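Long-range contacts in 4-amino-4-deoxy-L-arabinose transferase or related glycosyltransferases of PMT family (Cupriavidus metallidurans, PDB 5EZM), which probably transfers 4-amino-4-deoxy-L-arabinose from a polyprenyl phosphate carrier to lipid A, as a zinc-containing integral membrane glycosyltransferase of the GT-C fold: residues A[161-165]-A[347-351]; A[88-94]-A[201-207]; A[110-115]-A[154-159]. All coordinates share one frame. Residues are numbered along the deposited sequence.

Contact 1 of 3, residues A[161-165]-A[347-351]; sequences DMTLA and GYIVP
Asp161 lays its carboxylate over the backbone of Gly347, with Asp161 OD2 only 3.1 Å from Gly347 CA. The aspartate is an m rotamer, its CA-to-CB bond directed toward the opposite segment, and a beta carbon on residue 347 would sit 1.7 Å from OD2, so a glycine lets the acid come this close. Asp161 OD1 also reaches the edge of the Tyr348 ring, 4.2 Å from Tyr348 CD1, and forms a salt bridge with Lys206.

Segment 161-165 is regular helix, Ala165 N bonding to Asp161 O at 2.9 Å. Segment 347-351 keeps helical phi/psi in the loop leading into helix 352-365, with one i+3 to i backbone bond, Val350 N to Gly347 O at 2.9 Å. The two run in the same sense: CA atoms of Asp161 and Gly347 are 5.2 Å apart, and those of Ala165 and Pro351 4.3 Å.

One turn along from the acid the contact becomes apolar. Val350, rotamer t, directs CG1 to Ala165 CB at 3.6 Å and to Met162 CE at 3.7 Å. The methionine starts away from the loop, but its t, p, p chain curls back to bring the methyl there. Ala165 CB also meets the Pro351 ring, 4.3 Å from its CG. No hydrogen bond crosses between the segments.

An acid salt-bridged to Lys206 beside an apolar patch of Met162, Ala165, Val350 and Pro351, with bound MPG lipids touching Gly347 and Tyr348, joins helix 160-178 to the entry of helix 352-365 in the transmembrane bundle of this GT-C fold.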
ATOM      1  N   ASP A 161       0.244   2.477  -3.135  1.00 70.06           N
ATOM      2  CA  ASP A 161       0.673   1.459  -4.087  1.00 74.15           C
ATOM      3  C   ASP A 161      -0.366   0.358  -4.261  1.00 73.11           C
ATOM      4  O   ASP A 161      -0.512  -0.183  -5.364  1.00 75.77           O
ATOM      5  CB  ASP A 161       2.014   0.873  -3.645  1.00 77.93           C
ATOM      6  CG  ASP A 161       3.109   1.923  -3.573  1.00 80.84           C
ATOM      7  OD1 ASP A 161       3.199   2.751  -4.506  1.00 81.86           O
ATOM      8  OD2 ASP A 161       3.869   1.929  -2.581  1.00 80.94           O
ATOM      9  N   MET A 162      -1.101   0.013  -3.202  1.00 70.20           N
ATOM     10  CA  MET A 162      -2.112  -1.030  -3.337  1.00 70.83           C
ATOM     11  C   MET A 162      -3.369  -0.507  -4.027  1.00 68.52           C
ATOM     12  O   MET A 162      -4.011  -1.241  -4.787  1.00 70.43           O
ATOM     13  CB  MET A 162      -2.449  -1.623  -1.968  1.00 74.95           C
ATOM     14  CG  MET A 162      -3.643  -2.583  -1.969  1.00 79.60           C
ATOM     15  SD  MET A 162      -3.581  -3.901  -3.214  1.00 83.01           S
ATOM     16  CE  MET A 162      -2.052  -4.714  -2.773  1.00 84.22           C
ATOM     17  N   THR A 163      -3.739   0.752  -3.780  1.00 64.74           N
ATOM     18  CA  THR A 163      -4.846   1.346  -4.524  1.00 62.19           C
ATOM     19  C   THR A 163      -4.538   1.369  -6.017  1.00 62.97           C
ATOM     20  O   THR A 163      -5.342   0.912  -6.846  1.00 67.96           O
ATOM     21  CB  THR A 163      -5.126   2.761  -4.013  1.00 59.40           C
ATOM     22  OG1 THR A 163      -5.017   2.792  -2.585  1.00 58.33           O
ATOM     23  CG2 THR A 163      -6.522   3.202  -4.409  1.00 57.73           C
ATOM     24  N   LEU A 164      -3.355   1.884  -6.373  1.00 57.88           N
ATOM     25  CA  LEU A 164      -2.928   1.860  -7.767  1.00 57.80           C
ATOM     26  C   LEU A 164      -2.863   0.437  -8.304  1.00 59.94           C
ATOM     27  O   LEU A 164      -3.169   0.201  -9.479  1.00 60.85           O
ATOM     28  CB  LEU A 164      -1.573   2.548  -7.910  1.00 56.30           C
ATOM     29  CG  LEU A 164      -1.029   2.636  -9.335  1.00 57.15           C
ATOM     30  CD1 LEU A 164      -1.951   3.479 -10.196  1.00 59.29           C
ATOM     31  CD2 LEU A 164       0.383   3.197  -9.342  1.00 56.96           C
ATOM     32  N   ALA A 165      -2.485  -0.526  -7.460  1.00 58.87           N
ATOM     33  CA  ALA A 165      -2.401  -1.910  -7.911  1.00 58.68           C
ATOM     34  C   ALA A 165      -3.781  -2.479  -8.213  1.00 60.38           C
ATOM     35  O   ALA A 165      -3.941  -3.272  -9.149  1.00 61.27           O
ATOM     36  CB  ALA A 165      -1.687  -2.762  -6.864  1.00 55.53           C
ATOM     37  N   GLY A 347       6.731  -0.748  -2.903  1.00 69.05           N
ATOM     38  CA  GLY A 347       5.368  -0.694  -3.406  1.00 66.94           C
ATOM     39  C   GLY A 347       5.259  -0.511  -4.907  1.00 66.67           C
ATOM     40  O   GLY A 347       4.270  -0.953  -5.502  1.00 68.88           O
ATOM     41  N   TYR A 348       6.262   0.114  -5.536  1.00 64.88           N
ATOM     42  CA  TYR A 348       6.246   0.287  -6.986  1.00 68.05           C
ATOM     43  C   TYR A 348       5.951  -1.024  -7.700  1.00 68.03           C
ATOM     44  O   TYR A 348       5.267  -1.041  -8.732  1.00 68.21           O
ATOM     45  CB  TYR A 348       7.585   0.847  -7.478  1.00 72.69           C
ATOM     46  CG  TYR A 348       7.861   2.287  -7.104  1.00 76.85           C
ATOM     47  CD1 TYR A 348       6.926   3.042  -6.411  1.00 79.40           C
ATOM     48  CD2 TYR A 348       9.060   2.894  -7.456  1.00 79.55           C
ATOM     49  CE1 TYR A 348       7.180   4.356  -6.068  1.00 82.61           C
ATOM     50  CE2 TYR A 348       9.323   4.208  -7.120  1.00 83.33           C
ATOM     51  CZ  TYR A 348       8.379   4.936  -6.427  1.00 85.40           C
ATOM     52  OH  TYR A 348       8.633   6.246  -6.089  1.00 87.93           O
ATOM     53  N   ILE A 349       6.451  -2.141  -7.160  1.00 64.96           N
ATOM     54  CA  ILE A 349       6.361  -3.411  -7.873  1.00 61.70           C
ATOM     55  C   ILE A 349       5.043  -4.135  -7.629  1.00 60.95           C
ATOM     56  O   ILE A 349       4.779  -5.152  -8.287  1.00 66.12           O
ATOM     57  CB  ILE A 349       7.558  -4.312  -7.506  1.00 58.00           C
ATOM     58  CG1 ILE A 349       7.945  -5.182  -8.695  1.00 61.38           C
ATOM     59  CG2 ILE A 349       7.244  -5.183  -6.304  1.00 56.09           C
ATOM     60  CD1 ILE A 349       8.145  -4.395  -9.964  1.00 64.83           C
ATOM     61  N   VAL A 350       4.192  -3.627  -6.730  1.00 55.33           N
ATOM     62  CA  VAL A 350       2.950  -4.339  -6.403  1.00 52.74           C
ATOM     63  C   VAL A 350       2.055  -4.572  -7.613  1.00 56.74           C
ATOM     64  O   VAL A 350       1.483  -5.667  -7.724  1.00 58.36           O
ATOM     65  CB  VAL A 350       2.225  -3.632  -5.248  1.00 47.91           C
ATOM     66  CG1 VAL A 350       0.916  -4.328  -4.944  1.00 45.46           C
ATOM     67  CG2 VAL A 350       3.104  -3.614  -4.000  1.00 47.56           C
ATOM     68  N   PRO A 351       1.876  -3.626  -8.549  1.00 58.98           N
ATOM     69  CA  PRO A 351       0.970  -3.882  -9.687  1.00 59.55           C
ATOM     70  C   PRO A 351       1.289  -5.127 -10.516  1.00 63.94           C
ATOM     71  O   PRO A 351       0.441  -5.527 -11.326  1.00 65.61           O
ATOM     72  CB  PRO A 351       1.108  -2.611 -10.532  1.00 56.15           C
ATOM     73  CG  PRO A 351       1.383  -1.563  -9.550  1.00 54.98           C
ATOM     74  CD  PRO A 351       2.268  -2.204  -8.507  1.00 57.90           C
TER

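Contact 2 of 3, residues A[88-94]-A[201-207]; sequences KPPFHMW and VAILTKG. With MPG ([(Z)-octadec-9-enyl] (2R)-2,3-bis(oxidanyl)propanoate), chain B.
This is a buried junction in which the start of helix 91-103 packs on the C-terminal turn of helix 185-206. Phe91 N donates to Leu204 O (2.9 Å, 155°), and the CA atoms of Phe91 and Thr205 lie 5.0 Å apart. Pro89, extended at -79/168, packs on the helix end, with Pro89 CB 3.2 Å from Leu204 O and Pro89 CG 3.3 Å from Gly207 N. Gly207 then leaves the helix at positive phi (88/-160). One water bridges Pro89 O (2.8 Å), His92 N (3.0 Å) and Thr205 O (2.7 Å). The junction belongs to the GT-C membrane domain, and Gly207 lines the phosphocholine pocket beside the zinc site. One turn back along helix 185-206, Val201 CG1 lies over a face of the Phe91 ring (chi1 t), a CH-pi contact 3.5 Å from the centroid, while Trp94 CZ3 touches Leu204 CD1 at 4.1 Å. Lys88 NZ approaches Lys206 CE at 3.6 Å; Lys206 NZ, salt-bridged to Asp161, lies 3.3 Å from C9 of the bound lipid MPG.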
ATOM      1  N   LYS A  88       1.156  13.875  -4.724  1.00 68.13           N
ATOM      2  CA  LYS A  88       0.315  12.742  -5.096  1.00 67.84           C
ATOM      3  C   LYS A  88      -1.056  13.215  -5.559  1.00 67.20           C
ATOM      4  O   LYS A  88      -1.538  14.265  -5.117  1.00 65.53           O
ATOM      5  CB  LYS A  88       0.118  11.757  -3.928  1.00 66.51           C
ATOM      6  CG  LYS A  88       1.392  11.183  -3.333  1.00 66.53           C
ATOM      7  CD  LYS A  88       2.103  10.246  -4.291  1.00 66.10           C
ATOM      8  CE  LYS A  88       3.439   9.815  -3.704  1.00 67.93           C
ATOM      9  NZ  LYS A  88       4.208   8.925  -4.611  1.00 71.37           N
ATOM     10  N   PRO A  89      -1.704  12.458  -6.444  1.00 68.68           N
ATOM     11  CA  PRO A  89      -3.098  12.754  -6.830  1.00 67.98           C
ATOM     12  C   PRO A  89      -4.068  12.266  -5.765  1.00 66.20           C
ATOM     13  O   PRO A  89      -3.673  11.508  -4.867  1.00 65.36           O
ATOM     14  CB  PRO A  89      -3.267  11.979  -8.150  1.00 67.20           C
ATOM     15  CG  PRO A  89      -1.886  11.612  -8.581  1.00 68.06           C
ATOM     16  CD  PRO A  89      -1.101  11.447  -7.323  1.00 68.64           C
ATOM     17  N   PRO A  90      -5.343  12.657  -5.830  1.00 64.21           N
ATOM     18  CA  PRO A  90      -6.217  12.572  -4.646  1.00 62.72           C
ATOM     19  C   PRO A  90      -7.172  11.387  -4.536  1.00 61.32           C
ATOM     20  O   PRO A  90      -7.903  11.335  -3.542  1.00 62.24           O
ATOM     21  CB  PRO A  90      -7.027  13.864  -4.779  1.00 63.18           C
ATOM     22  CG  PRO A  90      -7.244  13.972  -6.246  1.00 64.59           C
ATOM     23  CD  PRO A  90      -5.983  13.444  -6.903  1.00 64.25           C
ATOM     24  N   PHE A  91      -7.210  10.448  -5.486  1.00 58.92           N
ATOM     25  CA  PHE A  91      -8.273   9.441  -5.464  1.00 56.08           C
ATOM     26  C   PHE A  91      -8.235   8.607  -4.187  1.00 54.64           C
ATOM     27  O   PHE A  91      -9.275   8.356  -3.562  1.00 55.27           O
ATOM     28  CB  PHE A  91      -8.189   8.537  -6.693  1.00 55.91           C
ATOM     29  CG  PHE A  91      -9.176   7.401  -6.668  1.00 55.02           C
ATOM     30  CD1 PHE A  91     -10.532   7.641  -6.824  1.00 55.62           C
ATOM     31  CD2 PHE A  91      -8.751   6.096  -6.477  1.00 52.08           C
ATOM     32  CE1 PHE A  91     -11.447   6.600  -6.794  1.00 53.38           C
ATOM     33  CE2 PHE A  91      -9.662   5.054  -6.447  1.00 51.74           C
ATOM     34  CZ  PHE A  91     -11.012   5.307  -6.609  1.00 51.39           C
ATOM     35  N   HIS A  92      -7.043   8.160  -3.785  1.00 54.00           N
ATOM     36  CA  HIS A  92      -6.912   7.434  -2.526  1.00 53.73           C
ATOM     37  C   HIS A  92      -7.503   8.235  -1.373  1.00 53.88           C
ATOM     38  O   HIS A  92      -8.222   7.690  -0.524  1.00 51.28           O
ATOM     39  CB  HIS A  92      -5.438   7.111  -2.265  1.00 53.16           C
ATOM     40  CG  HIS A  92      -5.191   6.385  -0.978  1.00 55.31           C
ATOM     41  ND1 HIS A  92      -4.958   5.027  -0.924  1.00 56.46           N
ATOM     42  CD2 HIS A  92      -5.128   6.828   0.300  1.00 55.55           C
ATOM     43  CE1 HIS A  92      -4.767   4.665   0.332  1.00 55.81           C
ATOM     44  NE2 HIS A  92      -4.866   5.739   1.096  1.00 55.13           N
ATOM     45  N   MET A  93      -7.235   9.543  -1.348  1.00 56.15           N
ATOM     46  CA  MET A  93      -7.778  10.383  -0.287  1.00 59.05           C
ATOM     47  C   MET A  93      -9.289  10.515  -0.404  1.00 57.51           C
ATOM     48  O   MET A  93      -9.991  10.507   0.610  1.00 54.03           O
ATOM     49  CB  MET A  93      -7.105  11.755  -0.304  1.00 63.00           C
ATOM     50  CG  MET A  93      -5.726  11.753   0.341  1.00 65.72           C
ATOM     51  SD  MET A  93      -4.472  10.885  -0.627  1.00 68.19           S
ATOM     52  CE  MET A  93      -3.989  12.168  -1.780  1.00 67.76           C
ATOM     53  N   TRP A  94      -9.810  10.636  -1.628  1.00 58.16           N
ATOM     54  CA  TRP A  94     -11.257  10.668  -1.818  1.00 55.90           C
ATOM     55  C   TRP A  94     -11.912   9.435  -1.208  1.00 55.80           C
ATOM     56  O   TRP A  94     -12.887   9.541  -0.447  1.00 56.41           O
ATOM     57  CB  TRP A  94     -11.589  10.767  -3.306  1.00 55.49           C
ATOM     58  CG  TRP A  94     -11.246  12.078  -3.919  1.00 59.53           C
ATOM     59  CD1 TRP A  94     -10.911  13.231  -3.264  1.00 61.08           C
ATOM     60  CD2 TRP A  94     -11.202  12.383  -5.318  1.00 62.14           C
ATOM     61  NE1 TRP A  94     -10.664  14.236  -4.172  1.00 62.10           N
ATOM     62  CE2 TRP A  94     -10.835  13.742  -5.439  1.00 62.31           C
ATOM     63  CE3 TRP A  94     -11.439  11.641  -6.481  1.00 62.31           C
ATOM     64  CZ2 TRP A  94     -10.698  14.371  -6.675  1.00 62.48           C
ATOM     65  CZ3 TRP A  94     -11.302  12.270  -7.711  1.00 63.05           C
ATOM     66  CH2 TRP A  94     -10.934  13.620  -7.796  1.00 63.62           C
ATOM     67  N   VAL A 201      -8.849   6.477 -13.428  1.00 67.27           N
ATOM     68  CA  VAL A 201      -8.786   6.410 -11.970  1.00 64.85           C
ATOM     69  C   VAL A 201      -7.344   6.237 -11.508  1.00 68.44           C
ATOM     70  O   VAL A 201      -6.914   6.844 -10.519  1.00 68.65           O
ATOM     71  CB  VAL A 201      -9.689   5.278 -11.447  1.00 61.95           C
ATOM     72  CG1 VAL A 201      -9.610   5.197  -9.930  1.00 59.13           C
ATOM     73  CG2 VAL A 201     -11.126   5.481 -11.905  1.00 61.01           C
ATOM     74  N   ALA A 202      -6.571   5.415 -12.225  1.00 70.45           N
ATOM     75  CA  ALA A 202      -5.176   5.200 -11.854  1.00 69.48           C
ATOM     76  C   ALA A 202      -4.374   6.490 -11.959  1.00 71.12           C
ATOM     77  O   ALA A 202      -3.535   6.784 -11.097  1.00 69.13           O
ATOM     78  CB  ALA A 202      -4.559   4.108 -12.728  1.00 68.13           C
ATOM     79  N   ILE A 203      -4.616   7.275 -13.013  1.00 73.20           N
ATOM     80  CA  ILE A 203      -3.946   8.567 -13.136  1.00 71.48           C
ATOM     81  C   ILE A 203      -4.330   9.469 -11.973  1.00 69.80           C
ATOM     82  O   ILE A 203      -3.481  10.161 -11.396  1.00 68.47           O
ATOM     83  CB  ILE A 203      -4.271   9.216 -14.495  1.00 70.67           C
ATOM     84  CG1 ILE A 203      -3.731   8.353 -15.640  1.00 69.48           C
ATOM     85  CG2 ILE A 203      -3.699  10.625 -14.561  1.00 70.23           C
ATOM     86  CD1 ILE A 203      -4.003   8.918 -17.023  1.00 70.38           C
ATOM     87  N   LEU A 204      -5.612   9.460 -11.592  1.00 69.57           N
ATOM     88  CA  LEU A 204      -6.048  10.196 -10.410  1.00 67.80           C
ATOM     89  C   LEU A 204      -5.565   9.571  -9.112  1.00 65.85           C
ATOM     90  O   LEU A 204      -5.827  10.130  -8.043  1.00 66.13           O
ATOM     91  CB  LEU A 204      -7.573  10.305 -10.387  1.00 68.74           C
ATOM     92  CG  LEU A 204      -8.187  11.246 -11.423  1.00 72.44           C
ATOM     93  CD1 LEU A 204      -9.707  11.207 -11.351  1.00 74.02           C
ATOM     94  CD2 LEU A 204      -7.674  12.659 -11.217  1.00 72.20           C
ATOM     95  N   THR A 205      -4.880   8.432  -9.169  1.00 65.32           N
ATOM     96  CA  THR A 205      -4.333   7.790  -7.981  1.00 64.42           C
ATOM     97  C   THR A 205      -2.846   8.071  -7.797  1.00 65.06           C
ATOM     98  O   THR A 205      -2.414   8.407  -6.691  1.00 62.49           O
ATOM     99  CB  THR A 205      -4.575   6.278  -8.041  1.00 64.38           C
ATOM    100  OG1 THR A 205      -5.982   6.017  -7.949  1.00 64.10           O
ATOM    101  CG2 THR A 205      -3.851   5.572  -6.902  1.00 61.82           C
ATOM    102  N   LYS A 206      -2.045   7.952  -8.866  1.00 68.00           N
ATOM    103  CA  LYS A 206      -0.609   8.171  -8.722  1.00 68.37           C
ATOM    104  C   LYS A 206       0.026   8.754  -9.983  1.00 70.95           C
ATOM    105  O   LYS A 206       1.220   8.545 -10.223  1.00 75.82           O
ATOM    106  CB  LYS A 206       0.095   6.868  -8.339  1.00 69.68           C
ATOM    107  CG  LYS A 206       1.320   7.064  -7.465  1.00 73.53           C
ATOM    108  CD  LYS A 206       1.970   5.735  -7.136  1.00 77.54           C
ATOM    109  CE  LYS A 206       3.286   5.927  -6.406  1.00 80.73           C
ATOM    110  NZ  LYS A 206       4.006   4.633  -6.282  1.00 83.01           N
ATOM    111  N   GLY A 207      -0.739   9.477 -10.792  1.00 68.05           N
ATOM    112  CA  GLY A 207      -0.163  10.195 -11.912  1.00 68.18           C
ATOM    113  C   GLY A 207      -0.063   9.369 -13.181  1.00 69.94           C
ATOM    114  O   GLY A 207      -0.726   8.344 -13.359  1.00 69.64           O
TER
HETATM  115  C2  MPG B 645       5.785   8.943 -16.546  1.00 85.22           C
HETATM  116  C3  MPG B 645       6.563   7.898 -15.753  1.00 85.23           C
HETATM  117  C4  MPG B 645       6.587   8.209 -14.264  1.00 84.05           C
HETATM  118  C5  MPG B 645       7.141   7.051 -13.418  1.00 82.09           C
HETATM  119  C6  MPG B 645       6.941   7.291 -11.914  1.00 80.77           C
HETATM  120  C7  MPG B 645       6.723   5.982 -11.134  1.00 80.43           C
HETATM  121  C8  MPG B 645       5.949   6.211  -9.813  1.00 80.43           C
HETATM  122  C9  MPG B 645       5.078   4.994  -9.409  1.00 79.46           C
HETATM  123  C1  MPG B 645       5.972   8.797 -18.059  1.00 85.24           C
HETATM  124  O   HOH W   1      -4.231   8.763  -4.714  1.00 52.13           O

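Contact 3 of 3, residues A[110-115]-A[154-159]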
ATOM      1  N   ALA A 110      -8.882   4.167   7.961  1.00 55.68           N
ATOM      2  CA  ALA A 110      -7.780   4.734   7.197  1.00 56.54           C
ATOM      3  C   ALA A 110      -7.142   3.717   6.259  1.00 56.68           C
ATOM      4  O   ALA A 110      -6.471   4.115   5.299  1.00 55.57           O
ATOM      5  CB  ALA A 110      -6.730   5.303   8.149  1.00 57.00           C
ATOM      6  N   ARG A 111      -7.332   2.424   6.515  1.00 57.04           N
ATOM      7  CA  ARG A 111      -6.810   1.361   5.667  1.00 55.59           C
ATOM      8  C   ARG A 111      -7.873   0.776   4.753  1.00 57.12           C
ATOM      9  O   ARG A 111      -7.654  -0.286   4.163  1.00 59.36           O
ATOM     10  CB  ARG A 111      -6.191   0.255   6.525  1.00 54.59           C
ATOM     11  CG  ARG A 111      -4.922   0.689   7.253  1.00 55.67           C
ATOM     12  CD  ARG A 111      -4.200  -0.482   7.888  1.00 53.82           C
ATOM     13  NE  ARG A 111      -4.461  -0.580   9.317  1.00 55.23           N
ATOM     14  CZ  ARG A 111      -3.578  -0.273  10.263  1.00 54.90           C
ATOM     15  NH1 ARG A 111      -2.367   0.152   9.932  1.00 51.73           N
ATOM     16  NH2 ARG A 111      -3.907  -0.398  11.542  1.00 56.61           N
ATOM     17  N   LEU A 112      -9.015   1.450   4.612  1.00 56.91           N
ATOM     18  CA  LEU A 112     -10.138   0.859   3.894  1.00 58.87           C
ATOM     19  C   LEU A 112      -9.897   0.851   2.387  1.00 61.26           C
ATOM     20  O   LEU A 112     -10.247  -0.119   1.700  1.00 61.70           O
ATOM     21  CB  LEU A 112     -11.419   1.615   4.239  1.00 59.08           C
ATOM     22  CG  LEU A 112     -12.724   0.846   4.059  1.00 62.83           C
ATOM     23  CD1 LEU A 112     -12.736  -0.381   4.956  1.00 62.88           C
ATOM     24  CD2 LEU A 112     -13.911   1.747   4.358  1.00 65.65           C
ATOM     25  N   ALA A 113      -9.295   1.920   1.858  1.00 61.44           N
ATOM     26  CA  ALA A 113      -9.050   2.003   0.422  1.00 60.30           C
ATOM     27  C   ALA A 113      -8.152   0.869  -0.056  1.00 60.52           C
ATOM     28  O   ALA A 113      -8.399   0.273  -1.111  1.00 62.30           O
ATOM     29  CB  ALA A 113      -8.434   3.358   0.075  1.00 59.77           C
ATOM     30  N   VAL A 114      -7.108   0.546   0.711  1.00 58.35           N
ATOM     31  CA  VAL A 114      -6.189  -0.496   0.267  1.00 57.48           C
ATOM     32  C   VAL A 114      -6.814  -1.878   0.420  1.00 58.47           C
ATOM     33  O   VAL A 114      -6.554  -2.773  -0.395  1.00 59.66           O
ATOM     34  CB  VAL A 114      -4.845  -0.384   1.011  1.00 53.24           C
ATOM     35  CG1 VAL A 114      -4.167   0.924   0.655  1.00 51.25           C
ATOM     36  CG2 VAL A 114      -5.042  -0.480   2.508  1.00 51.96           C
ATOM     37  N   ALA A 115      -7.648  -2.082   1.442  1.00 56.59           N
ATOM     38  CA  ALA A 115      -8.301  -3.379   1.601  1.00 56.19           C
ATOM     39  C   ALA A 115      -9.284  -3.629   0.466  1.00 58.55           C
ATOM     40  O   ALA A 115      -9.284  -4.706  -0.149  1.00 62.38           O
ATOM     41  CB  ALA A 115      -9.008  -3.457   2.953  1.00 54.60           C
ATOM     42  N   ALA A 154       0.395  -5.721   1.491  1.00 63.10           N
ATOM     43  CA  ALA A 154       0.155  -4.423   0.872  1.00 62.75           C
ATOM     44  C   ALA A 154      -1.326  -4.063   0.894  1.00 59.64           C
ATOM     45  O   ALA A 154      -1.678  -2.882   0.984  1.00 60.37           O
ATOM     46  CB  ALA A 154       0.691  -4.413  -0.561  1.00 62.85           C
ATOM     47  N   ALA A 155      -2.203  -5.066   0.834  1.00 57.18           N
ATOM     48  CA  ALA A 155      -3.636  -4.818   0.913  1.00 56.61           C
ATOM     49  C   ALA A 155      -4.074  -4.377   2.302  1.00 58.81           C
ATOM     50  O   ALA A 155      -5.152  -3.790   2.436  1.00 58.51           O
ATOM     51  CB  ALA A 155      -4.409  -6.069   0.503  1.00 54.57           C
ATOM     52  N   HIS A 156      -3.271  -4.648   3.336  1.00 58.87           N
ATOM     53  CA  HIS A 156      -3.599  -4.243   4.697  1.00 56.80           C
ATOM     54  C   HIS A 156      -2.681  -3.146   5.225  1.00 57.15           C
ATOM     55  O   HIS A 156      -2.641  -2.908   6.438  1.00 57.56           O
ATOM     56  CB  HIS A 156      -3.566  -5.451   5.630  1.00 56.23           C
ATOM     57  CG  HIS A 156      -4.726  -6.374   5.453  1.00 55.80           C
ATOM     58  ND1 HIS A 156      -4.966  -7.048   4.276  1.00 56.62           N
ATOM     59  CD2 HIS A 156      -5.725  -6.722   6.297  1.00 56.06           C
ATOM     60  CE1 HIS A 156      -6.057  -7.780   4.405  1.00 57.50           C
ATOM     61  NE2 HIS A 156      -6.537  -7.601   5.623  1.00 57.74           N
ATOM     62  N   PHE A 157      -1.952  -2.467   4.344  1.00 56.22           N
ATOM     63  CA  PHE A 157      -1.003  -1.433   4.738  1.00 54.70           C
ATOM     64  C   PHE A 157      -1.336  -0.160   3.979  1.00 56.63           C
ATOM     65  O   PHE A 157      -1.254  -0.132   2.747  1.00 58.22           O
ATOM     66  CB  PHE A 157       0.434  -1.879   4.456  1.00 53.79           C
ATOM     67  CG  PHE A 157       1.472  -0.968   5.034  1.00 52.29           C
ATOM     68  CD1 PHE A 157       1.843  -1.079   6.363  1.00 50.72           C
ATOM     69  CD2 PHE A 157       2.080  -0.001   4.248  1.00 50.82           C
ATOM     70  CE1 PHE A 157       2.798  -0.241   6.901  1.00 49.74           C
ATOM     71  CE2 PHE A 157       3.039   0.837   4.779  1.00 50.09           C
ATOM     72  CZ  PHE A 157       3.398   0.718   6.109  1.00 50.21           C
ATOM     73  N   ASN A 158      -1.703   0.892   4.711  1.00 57.68           N
ATOM     74  CA  ASN A 158      -2.243   2.098   4.093  1.00 58.65           C
ATOM     75  C   ASN A 158      -1.194   2.845   3.277  1.00 58.06           C
ATOM     76  O   ASN A 158      -0.477   3.702   3.803  1.00 53.42           O
ATOM     77  CB  ASN A 158      -2.841   3.025   5.155  1.00 56.03           C
ATOM     78  CG  ASN A 158      -3.533   4.227   4.552  1.00 54.87           C
ATOM     79  OD1 ASN A 158      -3.919   4.215   3.383  1.00 52.93           O
ATOM     80  ND2 ASN A 158      -3.698   5.275   5.349  1.00 58.09           N
ATOM     81  N   THR A 159      -1.115   2.529   1.988  1.00 62.82           N
ATOM     82  CA  THR A 159      -0.225   3.213   1.062  1.00 66.19           C
ATOM     83  C   THR A 159      -0.911   3.276  -0.294  1.00 66.97           C
ATOM     84  O   THR A 159      -1.820   2.495  -0.583  1.00 68.85           O
ATOM     85  CB  THR A 159       1.134   2.509   0.953  1.00 69.17           C
ATOM     86  OG1 THR A 159       2.024   3.305   0.166  1.00 74.59           O
ATOM     87  CG2 THR A 159       0.977   1.146   0.298  1.00 67.47           C
TER
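Ala110 ends a short helix with its carbonyl O 3.0 Å from Asn158 ND2, but the angle is too poor for a hydrogen bond. Arg111 follows at the N-cap position of helix 112-133. Its aliphatic part lies across the other segment, Arg111 CG at 3.8 Å from Asn158 CB and Arg111 CD at 3.2 Å from His156 O, while its guanidinium goes on to a salt bridge with Glu59 and to the carbonyls of Leu49 and Arg52. Val114 has the largest covered area: it points into the turn after helix 149-155, with Val114 CG1 3.1 Å from Thr159 O and 3.7 Å from Phe157 O. At Ala115, CA makes a CA-H...O contact with Ala155 O at 3.3 Å. With Arg111 nearest Asn158 and Ala115 nearest Ala155, both 4.9 Å between CA atoms, the two segments run antiparallel. Around this contact, helix 91-103 brings His92 onto Val114, helix 160-178 adds Met162 and Thr163, and helix 58-72 supplies Glu59, whose carboxylate also accepts from Asn158 N.

Overall arrangement
The three contacts meet round the start of helix 160-178. Between contacts 1 and 2, centres 12 Å apart, Asp161 OD1 bridges to Lys206 NZ at 2.7 Å, and Thr163 OG1 probably hydrogen-bonds His92 ND1 at 2.8 Å. Contact 3 lies about 11 Å from contact 1 and 14 Å from contact 2, centre to centre; Met162 CB touches Ala154 O at 3.3 Å. Contacts 1 and 2 border the zinc site of Glu87, His268 and His270: the Lys88 side chain is about 5 Å from that of Glu87 and the Tyr348 side chain about 7 Å from that of His270, whereas the Thr159 side chain of contact 3 is about 12 Å from that of His270.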